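Local coordinates for protein lipolytic enzyme, G-D-S-L family (Bacteroides thetaiotaomicron, PDB 7BR2) that metabolises the drug diltiazem as a gut microbial serine esterase of the SGNH (GDSL) hydrolase clan, at residues Gln108-Gln111 / Glu112-Asn116; Gln118-Glu121 / Lys122-Glu126; Asn156-Ile159 / Lys160-Glu164; Arg167-Ala170 / Ala171-Gly174; Thr178-Asn181 / Ala182-Ala186. All blocks are in the same frame, centred on the assembly; numbering follows the deposited sequence.

Interaction 1 (Gln108-Gln111 / Glu112-Asn116)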
loop_
_atom_site.group_PDB
_atom_site.type_symbol
_atom_site.label_atom_id
_atom_site.label_comp_id
_atom_site.label_asym_id
_atom_site.label_seq_id
_atom_site.Cartn_x
_atom_site.Cartn_y
_atom_site.Cartn_z
ATOM N N GLN A 108 11.733 -29.529 2.697
ATOM C CA GLN A 108 12.677 -29.259 1.620
ATOM C C GLN A 108 12.497 -27.842 1.085
ATOM O O GLN A 108 13.479 -27.136 0.830
ATOM C CB GLN A 108 12.470 -30.283 0.501
ATOM C CG GLN A 108 12.832 -31.695 0.940
ATOM C CD GLN A 108 12.501 -32.768 -0.088
ATOM O OE1 GLN A 108 11.613 -32.595 -0.934
ATOM N NE2 GLN A 108 13.178 -33.914 0.023
ATOM N N LYS A 109 11.250 -27.394 0.957
ATOM C CA LYS A 109 11.003 -26.045 0.465
ATOM C C LYS A 109 11.475 -24.995 1.467
ATOM O O LYS A 109 12.078 -23.984 1.081
ATOM C CB LYS A 109 9.515 -25.868 0.157
ATOM C CG LYS A 109 9.058 -26.571 -1.109
ATOM C CD LYS A 109 10.108 -26.417 -2.203
ATOM C CE LYS A 109 9.486 -26.439 -3.590
ATOM N NZ LYS A 109 10.492 -26.614 -4.676
ATOM N N TYR A 110 11.232 -25.227 2.760
ATOM C CA TYR A 110 11.742 -24.308 3.770
ATOM C C TYR A 110 13.260 -24.217 3.712
ATOM O O TYR A 110 13.830 -23.116 3.791
ATOM C CB TYR A 110 11.278 -24.735 5.164
ATOM C CG TYR A 110 12.022 -24.027 6.267
ATOM C CD1 TYR A 110 11.673 -22.750 6.658
ATOM C CD2 TYR A 110 13.089 -24.636 6.901
ATOM C CE1 TYR A 110 12.371 -22.098 7.653
ATOM C CE2 TYR A 110 13.787 -23.998 7.895
ATOM C CZ TYR A 110 13.429 -22.731 8.269
ATOM O OH TYR A 110 14.145 -22.105 9.268
ATOM N N GLN A 111 13.935 -25.360 3.573
ATOM C CA GLN A 111 15.395 -25.342 3.570
ATOM C C GLN A 111 15.934 -24.618 2.347
ATOM O O GLN A 111 16.830 -23.769 2.463
ATOM C CB GLN A 111 15.943 -26.773 3.635
ATOM C CG GLN A 111 15.680 -27.457 4.976
ATOM C CD GLN A 111 16.365 -26.750 6.129
ATOM O OE1 GLN A 111 17.402 -26.114 5.955
ATOM N NE2 GLN A 111 15.762 -26.820 7.305
ATOM N N GLU A 112 15.367 -24.908 1.175
ATOM C CA GLU A 112 15.784 -24.219 -0.041
ATOM C C GLU A 112 15.568 -22.714 0.083
ATOM O O GLU A 112 16.444 -21.908 -0.279
ATOM C CB GLU A 112 15.013 -24.784 -1.229
ATOM C CG GLU A 112 15.463 -24.285 -2.582
ATOM C CD GLU A 112 14.487 -24.638 -3.693
ATOM O OE1 GLU A 112 14.712 -24.181 -4.833
ATOM O OE2 GLU A 112 13.521 -25.395 -3.435
ATOM N N SER A 113 14.430 -22.318 0.651
ATOM C CA SER A 113 14.123 -20.902 0.747
ATOM C C SER A 113 15.135 -20.183 1.628
ATOM O O SER A 113 15.718 -19.178 1.211
ATOM C CB SER A 113 12.712 -20.706 1.282
ATOM O OG SER A 113 12.357 -19.351 1.195
ATOM N N ILE A 114 15.396 -20.705 2.832
ATOM C CA ILE A 114 16.318 -19.970 3.703
ATOM C C ILE A 114 17.748 -20.046 3.168
ATOM O O ILE A 114 18.551 -19.124 3.384
ATOM C CB ILE A 114 16.224 -20.450 5.163
ATOM C CG1 ILE A 114 16.656 -21.908 5.293
ATOM C CG2 ILE A 114 14.823 -20.178 5.759
ATOM C CD1 ILE A 114 16.645 -22.422 6.719
ATOM N N LYS A 115 18.084 -21.092 2.411
ATOM C CA LYS A 115 19.392 -21.113 1.769
ATOM C C LYS A 115 19.538 -19.918 0.826
ATOM O O LYS A 115 20.561 -19.218 0.844
ATOM C CB LYS A 115 19.591 -22.451 1.040
ATOM C CG LYS A 115 20.978 -22.644 0.399
ATOM C CD LYS A 115 20.990 -23.765 -0.630
ATOM C CE LYS A 115 22.237 -23.709 -1.497
ATOM N NZ LYS A 115 23.251 -24.692 -1.044
ATOM N N ASN A 116 18.509 -19.646 0.021
ATOM C CA ASN A 116 18.592 -18.478 -0.864
ATOM C C ASN A 116 18.547 -17.162 -0.082
ATOM O O ASN A 116 19.314 -16.212 -0.368
ATOM C CB ASN A 116 17.476 -18.535 -1.897
ATOM C CG ASN A 116 17.663 -19.679 -2.847
ATOM O OD1 ASN A 116 18.760 -19.870 -3.382
ATOM N ND2 ASN A 116 16.617 -20.480 -3.037
#
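Tyr110 and Ile114, one helical turn apart, make the apolar part of this contact. The isoleucine sets both its branches against the phenol: CD1 comes to 3.5 Å from Tyr110 CE2, while Ile114 CG2 lies 3.6 Å from Tyr110 CE1, so both methyls lie on the same side of the ring plane, spread across its CE1-CZ-CE2 end. Ile114 CG1 stands between its backbone N and carbonyl carbon (chi1 64°), which is unusual in a helix and brings CG1 within 3.4 Å of Gln111 O. A flat, large ring and a branched aliphatic chain suit this side, because it faces helix 155-173: Tyr110 and Ile114 both touch Tyr165 there, and Arg161 makes a cation-pi contact with the phenol. The pair thus belongs to the interface between two neighbouring helices flanking the parallel sheet of an SGNH-type alpha/beta/alpha fold.

Charge is paired elsewhere on the same turn. Lys109 and Glu112 run side by side in an i to i+3 salt bridge, loose at 3.5 Å from Lys109 NZ to Glu112 OE2; the lysine reaches it by bending at chi2 (-40°), whereas the glutamate is extended. Long flexible chains suit this more exposed flank.

The backbone supplies regular i to i+4 hydrogen bonds, among them Ile114 N to Tyr110 O at 3.0 Å. Small, buried Ser113 fits against Lys109 O and turns its OG to Asp91, while Gln111 NE2 bonds back to Glu107.

Interaction 2 (Gln118-Glu121 / Lys122-Glu126)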
loop_
_atom_site.group_PDB
_atom_site.type_symbol
_atom_site.label_atom_id
_atom_site.label_comp_id
_atom_site.label_asym_id
_atom_site.label_seq_id
_atom_site.Cartn_x
_atom_site.Cartn_y
_atom_site.Cartn_z
ATOM N N GLN A 118 19.755 -16.546 2.692
ATOM C CA GLN A 118 21.049 -16.277 3.319
ATOM C C GLN A 118 21.989 -15.559 2.356
ATOM O O GLN A 118 22.782 -14.702 2.770
ATOM C CB GLN A 118 21.676 -17.588 3.816
ATOM C CG GLN A 118 21.077 -18.121 5.138
ATOM C CD GLN A 118 21.617 -19.496 5.535
ATOM O OE1 GLN A 118 21.112 -20.529 5.099
ATOM N NE2 GLN A 118 22.638 -19.504 6.387
ATOM N N GLN A 119 21.924 -15.904 1.069
ATOM C CA GLN A 119 22.650 -15.139 0.061
ATOM C C GLN A 119 22.217 -13.677 0.099
ATOM O O GLN A 119 23.045 -12.755 0.183
ATOM C CB GLN A 119 22.374 -15.754 -1.312
ATOM C CG GLN A 119 22.926 -17.171 -1.526
ATOM C CD GLN A 119 24.423 -17.255 -1.333
ATOM O OE1 GLN A 119 24.912 -17.566 -0.248
ATOM N NE2 GLN A 119 25.163 -16.935 -2.384
ATOM N N MET A 120 20.904 -13.457 0.097
ATOM C CA MET A 120 20.416 -12.080 0.180
ATOM C C MET A 120 20.877 -11.399 1.471
ATOM O O MET A 120 21.322 -10.245 1.448
ATOM C CB MET A 120 18.892 -12.048 0.088
ATOM C CG MET A 120 18.317 -12.596 -1.205
ATOM S SD MET A 120 16.547 -12.298 -1.223
ATOM C CE MET A 120 16.589 -10.668 -1.889
ATOM N N GLU A 121 20.798 -12.120 2.590
ATOM C CA GLU A 121 21.126 -11.588 3.908
ATOM C C GLU A 121 22.556 -11.096 3.936
ATOM O O GLU A 121 22.849 -10.004 4.443
ATOM C CB GLU A 121 20.937 -12.694 4.943
ATOM C CG GLU A 121 20.980 -12.290 6.388
ATOM C CD GLU A 121 21.089 -13.507 7.292
ATOM O OE1 GLU A 121 21.384 -14.607 6.781
ATOM O OE2 GLU A 121 20.871 -13.369 8.508
ATOM N N LYS A 122 23.462 -11.917 3.404
ATOM C CA LYS A 122 24.842 -11.495 3.244
ATOM C C LYS A 122 24.927 -10.204 2.437
ATOM O O LYS A 122 25.671 -9.287 2.806
ATOM C CB LYS A 122 25.658 -12.606 2.588
ATOM C CG LYS A 122 27.060 -12.154 2.258
ATOM C CD LYS A 122 28.007 -13.307 1.945
ATOM C CE LYS A 122 29.464 -12.815 2.053
ATOM N NZ LYS A 122 29.750 -11.632 1.178
ATOM N N ARG A 123 24.158 -10.099 1.336
ATOM C CA ARG A 123 24.218 -8.853 0.562
ATOM C C ARG A 123 23.726 -7.664 1.380
ATOM O O ARG A 123 24.318 -6.583 1.333
ATOM C CB ARG A 123 23.416 -8.945 -0.741
ATOM C CG ARG A 123 23.754 -10.112 -1.634
ATOM C CD ARG A 123 25.122 -9.948 -2.331
ATOM N NE ARG A 123 25.460 -8.582 -2.742
ATOM C CZ ARG A 123 25.220 -8.083 -3.959
ATOM N NH1 ARG A 123 25.582 -6.837 -4.257
ATOM N NH2 ARG A 123 24.611 -8.826 -4.881
ATOM N N PHE A 124 22.640 -7.847 2.128
ATOM C CA PHE A 124 22.065 -6.751 2.898
ATOM C C PHE A 124 23.018 -6.278 3.986
ATOM O O PHE A 124 23.106 -5.077 4.265
ATOM C CB PHE A 124 20.719 -7.175 3.488
ATOM C CG PHE A 124 19.684 -7.551 2.448
ATOM C CD1 PHE A 124 19.737 -7.024 1.160
ATOM C CD2 PHE A 124 18.684 -8.462 2.747
ATOM C CE1 PHE A 124 18.790 -7.372 0.205
ATOM C CE2 PHE A 124 17.733 -8.822 1.801
ATOM C CZ PHE A 124 17.781 -8.275 0.528
ATOM N N LYS A 125 23.749 -7.205 4.607
ATOM C CA LYS A 125 24.679 -6.818 5.665
ATOM C C LYS A 125 25.797 -5.918 5.141
ATOM O O LYS A 125 26.361 -5.120 5.896
ATOM C CB LYS A 125 25.251 -8.077 6.325
ATOM C CG LYS A 125 24.140 -8.891 6.977
ATOM C CD LYS A 125 24.572 -9.763 8.118
ATOM C CE LYS A 125 25.939 -10.337 7.994
ATOM N NZ LYS A 125 26.111 -11.240 9.161
ATOM N N GLU A 126 26.114 -6.016 3.853
ATOM C CA GLU A 126 27.185 -5.223 3.272
ATOM C C GLU A 126 26.761 -3.822 2.839
ATOM O O GLU A 126 27.637 -3.018 2.506
ATOM C CB GLU A 126 27.791 -5.986 2.088
ATOM C CG GLU A 126 28.596 -7.213 2.526
ATOM C CD GLU A 126 29.684 -6.831 3.530
ATOM O OE1 GLU A 126 30.310 -5.759 3.354
ATOM O OE2 GLU A 126 29.899 -7.583 4.507
#
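Met120 and Phe124 lie alongside each other, an i to i+4 pair on the covered side of the helix. The methionine's terminal methyl CE touches Phe124 CZ at 3.6 Å, and Met120 CB lies 3.8 Å from Phe124 CE2. Its chain is extended at chi2 and bends at chi3 (86°), which turns CE toward the ring. Phe124 in turn sets one ring face over its own helix: Met120 O stands 3.3 Å above the ring plane, offset toward the rim, while the same oxygen accepts from Phe124 N at 2.8 Å.

Unbranched, pliable methionine and flat phenylalanine suit this place in the last turns of helix 102-125, where the helix packs on the sheet of the SGNH-type alpha/beta fold: Phe124 reaches Leu83 and Val85 of strand 82-85, and Met120 meets Met67 and Leu71 of helix 64-75.

Glu121 extends from the helix with CG anti to the backbone N (chi1 -169°), carrying its carboxylate to Ser169, Arg172 and Asn173 of helix 155-173; a glutamate has the length and the charge to span to these polar groups. Its backbone O accepts from Lys125 N at 2.9 Å and is also brushed by Lys125 CG at 3.1 Å. Lys122, on the exposed side, packs CB 3.6 Å from Gln118 O and sends its long, flexible chain away from the preceding turn.

Interaction 3 (Asn156-Ile159 / Lys160-Glu164)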
loop_
_atom_site.group_PDB
_atom_site.type_symbol
_atom_site.label_atom_id
_atom_site.label_comp_id
_atom_site.label_asym_id
_atom_site.label_seq_id
_atom_site.Cartn_x
_atom_site.Cartn_y
_atom_site.Cartn_z
ATOM N N ASN A 156 0.554 -22.400 4.517
ATOM C CA ASN A 156 0.879 -21.208 5.284
ATOM C C ASN A 156 1.776 -21.504 6.478
ATOM O O ASN A 156 2.413 -20.581 6.993
ATOM C CB ASN A 156 -0.375 -20.495 5.772
ATOM C CG ASN A 156 -0.092 -19.067 6.146
ATOM O OD1 ASN A 156 0.452 -18.318 5.342
ATOM N ND2 ASN A 156 -0.399 -18.693 7.382
ATOM N N GLU A 157 1.871 -22.761 6.920
ATOM C CA GLU A 157 2.786 -23.075 8.018
ATOM C C GLU A 157 4.240 -23.023 7.559
ATOM O O GLU A 157 5.113 -22.537 8.289
ATOM C CB GLU A 157 2.446 -24.442 8.615
ATOM C CG GLU A 157 0.969 -24.590 9.015
ATOM C CD GLU A 157 0.443 -23.442 9.879
ATOM O OE1 GLU A 157 1.145 -23.025 10.824
ATOM O OE2 GLU A 157 -0.680 -22.952 9.607
ATOM N N THR A 158 4.523 -23.518 6.349
ATOM C CA THR A 158 5.853 -23.330 5.777
ATOM C C THR A 158 6.143 -21.843 5.567
ATOM O O THR A 158 7.258 -21.367 5.845
ATOM C CB THR A 158 5.962 -24.103 4.463
ATOM O OG1 THR A 158 5.756 -25.499 4.711
ATOM C CG2 THR A 158 7.330 -23.911 3.801
ATOM N N ILE A 159 5.136 -21.090 5.104
ATOM C CA ILE A 159 5.309 -19.645 4.973
ATOM C C ILE A 159 5.684 -19.024 6.318
ATOM O O ILE A 159 6.650 -18.255 6.422
ATOM C CB ILE A 159 4.040 -19.004 4.385
ATOM C CG1 ILE A 159 3.862 -19.416 2.923
ATOM C CG2 ILE A 159 4.098 -17.504 4.491
ATOM C CD1 ILE A 159 2.567 -18.938 2.320
ATOM N N LYS A 160 4.947 -19.375 7.374
ATOM C CA LYS A 160 5.224 -18.830 8.699
ATOM C C LYS A 160 6.611 -19.220 9.194
ATOM O O LYS A 160 7.259 -18.438 9.898
ATOM C CB LYS A 160 4.149 -19.279 9.696
ATOM C CG LYS A 160 2.857 -18.473 9.610
ATOM C CD LYS A 160 1.675 -19.205 10.209
ATOM C CE LYS A 160 1.814 -19.358 11.715
ATOM N NZ LYS A 160 0.543 -19.863 12.334
ATOM N N ARG A 161 7.079 -20.425 8.860
ATOM C CA ARG A 161 8.450 -20.803 9.212
ATOM C C ARG A 161 9.463 -19.884 8.541
ATOM O O ARG A 161 10.443 -19.450 9.167
ATOM C CB ARG A 161 8.720 -22.253 8.817
ATOM C CG ARG A 161 8.138 -23.281 9.750
ATOM C CD ARG A 161 8.574 -24.673 9.324
ATOM N NE ARG A 161 9.930 -24.985 9.772
ATOM C CZ ARG A 161 10.632 -26.027 9.334
ATOM N NH1 ARG A 161 10.102 -26.845 8.427
ATOM N NH2 ARG A 161 11.855 -26.255 9.802
ATOM N N ILE A 162 9.262 -19.611 7.247
ATOM C CA ILE A 162 10.152 -18.678 6.555
ATOM C C ILE A 162 10.107 -17.303 7.230
ATOM O O ILE A 162 11.142 -16.654 7.446
ATOM C CB ILE A 162 9.790 -18.603 5.055
ATOM C CG1 ILE A 162 9.946 -19.978 4.396
ATOM C CG2 ILE A 162 10.672 -17.581 4.346
ATOM C CD1 ILE A 162 9.427 -20.054 2.982
ATOM N N ILE A 163 8.912 -16.858 7.611
ATOM C CA ILE A 163 8.788 -15.551 8.247
ATOM C C ILE A 163 9.499 -15.528 9.597
ATOM O O ILE A 163 10.109 -14.521 9.966
ATOM C CB ILE A 163 7.307 -15.166 8.369
ATOM C CG1 ILE A 163 6.717 -15.009 6.966
ATOM C CG2 ILE A 163 7.166 -13.888 9.176
ATOM C CD1 ILE A 163 5.260 -14.676 6.919
ATOM N N GLU A 164 9.465 -16.636 10.341
ATOM C CA GLU A 164 10.209 -16.697 11.601
ATOM C C GLU A 164 11.709 -16.651 11.360
ATOM O O GLU A 164 12.449 -16.021 12.131
ATOM C CB GLU A 164 9.821 -17.945 12.400
ATOM C CG GLU A 164 8.841 -17.695 13.550
ATOM C CD GLU A 164 9.237 -16.489 14.430
ATOM O OE1 GLU A 164 10.298 -16.557 15.102
ATOM O OE2 GLU A 164 8.483 -15.491 14.477
HETATM O O HOH W 1 7.670 -26.867 7.136
#
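Lys160 lies back along the preceding turn of its helix and meets both Asn156 and Glu157. Its CB rests 3.5 Å from Asn156 O, the acceptor of Lys160 N at 2.8 Å. CG stays over that same carbonyl. Lys160 CD passes close to the amide nitrogen, 3.5 Å from Asn156 ND2. There the chain bends (chi3 67°) and carries CE and the ammonium group toward the glutamate: CE is 3.8 Å from Glu157 OE1, and NZ forms a long salt bridge to Glu157 OE1 at 3.6 Å. A lysine suits the place because its methylenes can pack against the buried amide nitrogen while its charge stays on the solvent side.

That amide is held at both ends, ND2 by Asn181 and OD1 by the backbone N of Tyr140. On the inner side, Ile159 and Ile163 run parallel, with Ile159 CG2 against Ile163 CD1 at 3.9 Å; branched chains suit this buried side, where Ile163 reaches Phe177 of strand 176-179 and Ile159 meets Asn181. On the flank toward helix 102-125, a water accepts from Arg161 NH1 at 2.8 Å at the edge of the guanidinium and lies in weak contact with Thr158 OG1, whose firmer partner is Tyr97 OH, while Glu107 forms a salt bridge with Arg161. The amphipathic pattern is that of the crossover helix in a beta-alpha-beta unit, here joining strands 131-136 and 176-179 of the parallel sheet.

Interaction 4 (Arg167-Ala170 / Ala171-Gly174)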
loop_
_atom_site.group_PDB
_atom_site.type_symbol
_atom_site.label_atom_id
_atom_site.label_comp_id
_atom_site.label_asym_id
_atom_site.label_seq_id
_atom_site.Cartn_x
_atom_site.Cartn_y
_atom_site.Cartn_z
ATOM N N ARG A 167 12.371 -13.056 10.928
ATOM C CA ARG A 167 12.332 -12.325 12.196
ATOM C C ARG A 167 13.642 -12.487 12.961
ATOM O O ARG A 167 14.225 -11.507 13.442
ATOM C CB ARG A 167 11.133 -12.786 13.039
ATOM C CG ARG A 167 10.890 -11.975 14.331
ATOM C CD ARG A 167 9.946 -12.693 15.336
ATOM N NE ARG A 167 8.578 -12.940 14.846
ATOM C CZ ARG A 167 7.557 -12.081 14.961
ATOM N NH1 ARG A 167 7.724 -10.903 15.557
ATOM N NH2 ARG A 167 6.354 -12.398 14.486
ATOM N N GLU A 168 14.141 -13.720 13.050
ATOM C CA GLU A 168 15.354 -13.951 13.822
ATOM C C GLU A 168 16.584 -13.384 13.128
ATOM O O GLU A 168 17.490 -12.870 13.804
ATOM C CB GLU A 168 15.516 -15.446 14.092
ATOM C CG GLU A 168 14.306 -15.998 14.837
ATOM C CD GLU A 168 14.242 -17.512 14.896
ATOM O OE1 GLU A 168 15.163 -18.181 14.375
ATOM O OE2 GLU A 168 13.249 -18.033 15.460
ATOM N N SER A 169 16.630 -13.432 11.788
ATOM C CA SER A 169 17.717 -12.761 11.080
ATOM C C SER A 169 17.705 -11.265 11.371
ATOM O O SER A 169 18.757 -10.659 11.619
ATOM C CB SER A 169 17.612 -13.035 9.574
ATOM O OG SER A 169 18.650 -12.383 8.854
ATOM N N ALA A 170 16.513 -10.660 11.374
ATOM C CA ALA A 170 16.398 -9.238 11.677
ATOM C C ALA A 170 16.907 -8.942 13.077
ATOM O O ALA A 170 17.600 -7.942 13.306
ATOM C CB ALA A 170 14.942 -8.795 11.537
ATOM N N ALA A 171 16.589 -9.821 14.023
ATOM C CA ALA A 171 17.087 -9.647 15.381
ATOM C C ALA A 171 18.609 -9.689 15.418
ATOM O O ALA A 171 19.248 -8.831 16.036
ATOM C CB ALA A 171 16.500 -10.725 16.291
ATOM N N ARG A 172 19.212 -10.655 14.727
ATOM C CA ARG A 172 20.670 -10.758 14.749
ATOM C C ARG A 172 21.339 -9.543 14.133
ATOM O O ARG A 172 22.393 -9.100 14.604
ATOM C CB ARG A 172 21.163 -11.979 13.980
ATOM C CG ARG A 172 20.762 -13.304 14.499
ATOM C CD ARG A 172 21.677 -14.315 13.866
ATOM N NE ARG A 172 21.358 -14.476 12.457
ATOM C CZ ARG A 172 20.335 -15.192 12.008
ATOM N NH1 ARG A 172 19.526 -15.807 12.864
ATOM N NH2 ARG A 172 20.116 -15.282 10.700
ATOM N N ASN A 173 20.785 -9.038 13.035
ATOM C CA ASN A 173 21.492 -8.067 12.213
ATOM C C ASN A 173 21.119 -6.624 12.508
ATOM O O ASN A 173 21.672 -5.719 11.881
ATOM C CB ASN A 173 21.257 -8.399 10.742
ATOM C CG ASN A 173 21.808 -9.756 10.385
ATOM O OD1 ASN A 173 23.004 -9.986 10.540
ATOM N ND2 ASN A 173 20.957 -10.658 9.912
ATOM N N GLY A 174 20.219 -6.379 13.449
ATOM C CA GLY A 174 19.867 -5.009 13.753
ATOM C C GLY A 174 18.913 -4.404 12.753
ATOM O O GLY A 174 18.925 -3.186 12.547
#
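Arg172 folds back over Ser169 through a bend at chi3 (-72°), and Asn173, with CG beside its own backbone N (chi1 -62°), tips its amide toward the same serine. The arginine lays one guanidinium face on the helix backbone: Ser169 CA stands 3.5 Å above the plane, toward the rim, and Arg172 NH2 is equally close to Ser169 CB. From the next residue, Asn173 ND2 comes within 2.8 Å of Ser169 O and 3.1 Å of Ser169 OG. Ser169 turns its OG anti to the backbone N, and Glu121 is the shared partner of all three polar ends. Two hydrogen-bonding groups and one positive charge around this carboxylate would be expected to favour its ionised form. A small serine suits the centre because the guanidinium can lie so close above it.

Ala170, buried, packs with its methyl on Phe177 and Trp175, where the helix comes near the sheet. Asn173 N to Ser169 O is the last regular helical bond; Ala170 O then takes a weak, bent one from Gly174 N at 3.1 Å. Gly174 has positive phi (78°), which glycine tolerates readily, and with its bonds back into the last turn the helix closes in a Schellman motif, the C-terminal cap from which the chain turns into strand 176-179.

Interaction 5 (Thr178-Asn181 / Ala182-Ala186)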
loop_
_atom_site.group_PDB
_atom_site.type_symbol
_atom_site.label_atom_id
_atom_site.label_comp_id
_atom_site.label_asym_id
_atom_site.label_seq_id
_atom_site.Cartn_x
_atom_site.Cartn_y
_atom_site.Cartn_z
ATOM N N THR A 178 8.411 -6.432 10.558
ATOM C CA THR A 178 6.963 -6.376 10.672
ATOM C C THR A 178 6.386 -7.556 9.902
ATOM O O THR A 178 7.031 -8.110 9.011
ATOM C CB THR A 178 6.401 -5.058 10.147
ATOM O OG1 THR A 178 4.994 -5.015 10.399
ATOM C CG2 THR A 178 6.645 -4.932 8.652
ATOM N N ASP A 179 5.169 -7.956 10.259
ATOM C CA ASP A 179 4.578 -9.171 9.714
ATOM C C ASP A 179 3.167 -8.891 9.231
ATOM O O ASP A 179 2.373 -8.273 9.950
ATOM C CB ASP A 179 4.573 -10.293 10.754
ATOM C CG ASP A 179 3.999 -11.590 10.210
ATOM O OD1 ASP A 179 4.124 -11.844 8.984
ATOM O OD2 ASP A 179 3.417 -12.356 11.011
ATOM N N TRP A 180 2.869 -9.301 7.996
ATOM C CA TRP A 180 1.494 -9.275 7.511
ATOM C C TRP A 180 0.755 -10.578 7.773
ATOM O O TRP A 180 -0.475 -10.592 7.755
ATOM C CB TRP A 180 1.447 -8.994 5.998
ATOM C CG TRP A 180 1.701 -7.568 5.536
ATOM C CD1 TRP A 180 1.077 -6.425 5.973
ATOM C CD2 TRP A 180 2.606 -7.157 4.504
ATOM N NE1 TRP A 180 1.564 -5.333 5.293
ATOM C CE2 TRP A 180 2.501 -5.755 4.385
ATOM C CE3 TRP A 180 3.507 -7.841 3.676
ATOM C CZ2 TRP A 180 3.258 -5.024 3.467
ATOM C CZ3 TRP A 180 4.267 -7.108 2.767
ATOM C CH2 TRP A 180 4.135 -5.716 2.673
ATOM N N ASN A 181 1.481 -11.671 7.987
ATOM C CA ASN A 181 0.873 -12.997 7.954
ATOM C C ASN A 181 -0.082 -13.197 9.130
ATOM O O ASN A 181 -1.269 -13.486 8.940
ATOM C CB ASN A 181 1.979 -14.057 7.948
ATOM C CG ASN A 181 1.506 -15.382 7.402
ATOM O OD1 ASN A 181 0.682 -16.058 8.011
ATOM N ND2 ASN A 181 2.022 -15.758 6.233
ATOM N N ALA A 182 0.419 -13.020 10.357
ATOM C CA ALA A 182 -0.425 -13.207 11.536
ATOM C C ALA A 182 -1.624 -12.272 11.555
ATOM O O ALA A 182 -2.758 -12.768 11.678
ATOM C CB ALA A 182 0.415 -13.056 12.811
ATOM N N PRO A 183 -1.477 -10.949 11.432
ATOM C CA PRO A 183 -2.678 -10.099 11.498
ATOM C C PRO A 183 -3.672 -10.384 10.390
ATOM O O PRO A 183 -4.891 -10.305 10.609
ATOM C CB PRO A 183 -2.119 -8.671 11.398
ATOM C CG PRO A 183 -0.647 -8.790 11.590
ATOM C CD PRO A 183 -0.250 -10.160 11.209
ATOM N N MET A 184 -3.198 -10.744 9.207
ATOM C CA MET A 184 -4.128 -10.990 8.119
ATOM C C MET A 184 -4.839 -12.322 8.301
ATOM O O MET A 184 -6.013 -12.451 7.953
ATOM C CB MET A 184 -3.398 -10.923 6.781
ATOM C CG MET A 184 -3.087 -9.500 6.343
ATOM S SD MET A 184 -2.178 -9.453 4.788
ATOM C CE MET A 184 -3.548 -9.643 3.635
ATOM N N VAL A 185 -4.142 -13.333 8.829
ATOM C CA VAL A 185 -4.821 -14.575 9.196
ATOM C C VAL A 185 -5.904 -14.287 10.224
ATOM O O VAL A 185 -7.030 -14.786 10.115
ATOM C CB VAL A 185 -3.806 -15.606 9.723
ATOM C CG1 VAL A 185 -4.537 -16.801 10.306
ATOM C CG2 VAL A 185 -2.896 -16.069 8.611
ATOM N N ALA A 186 -5.593 -13.438 11.208
ATOM C CA ALA A 186 -6.564 -13.112 12.249
ATOM C C ALA A 186 -7.795 -12.438 11.656
ATOM O O ALA A 186 -8.939 -12.798 11.983
ATOM C CB ALA A 186 -5.913 -12.222 13.308
#
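Asp179 grips the start of the next helix with both carboxylate oxygens. Asp179 OD1 accepts from Asn181 N at 2.8 Å and Asp179 OD2 from Ala182 N at 3.1 Å, the latter nearly straight at 171°; both donors approach from above the carboxylate plane. The side chain is placed for this by CG standing anti to the backbone N (chi1 -178°). Aspartate suits the spot, since its short acidic arm reaches amides at a helix N-terminus and its negative charge probably gains from the helix dipole.

The tight part lies on the buried flank. Trp180 O accepts from Met184 N at 3.1 Å, and Met184 CB presses on the same oxygen. The thioether then passes Trp180 CB, 3.8 Å from Met184 SD, and meets the indole obliquely in a Met-aromatic contact. Trp180 also gives NE1 to Met216 O and stands edge-to-face with Tyr35. Buried Asn181 lies alongside Val185, its OD1 3.6 Å from Val185 CG2 while bonded to Asn156.

This capped turn joins strand 176-179, an edge strand of the parallel sheet in the SGNH-type alpha/beta fold, to helix 181-194. The looser side holds exposed Ala182 and partly exposed Pro183. Ala182 CB merely touches Asp179 OD2 at 3.6 Å, while the proline ring rests on Asp179 O and meets Leu219 of helix 210-223. Lacking an N-H, proline fits a first turn, where no earlier carbonyl needs its donor.

The five contacts follow in order through the SGNH-type domain. Interactions 1 and 2, centres about 15 Å apart, succeed each other on helix 102-125; interactions 3 and 4, centres about 16 Å apart, do so on helix 155-173; interaction 5 marks the passage from strand 176-179 into helix 181-194. The two helices lie side by side: interaction 1 touches interaction 3 (centres about 11 Å apart) through Tyr110 and Ser113 against one isoleucine, and Tyr110 against an arginine; interaction 2 meets interaction 4 (centres about 12 Å apart) in a polar cluster. Interaction 3 reaches interaction 5 (centres about 11 Å apart) by an asparagine-asparagine hydrogen bond. Both helices are thereby tied together and to the start of helix 181-194, just past the edge strand.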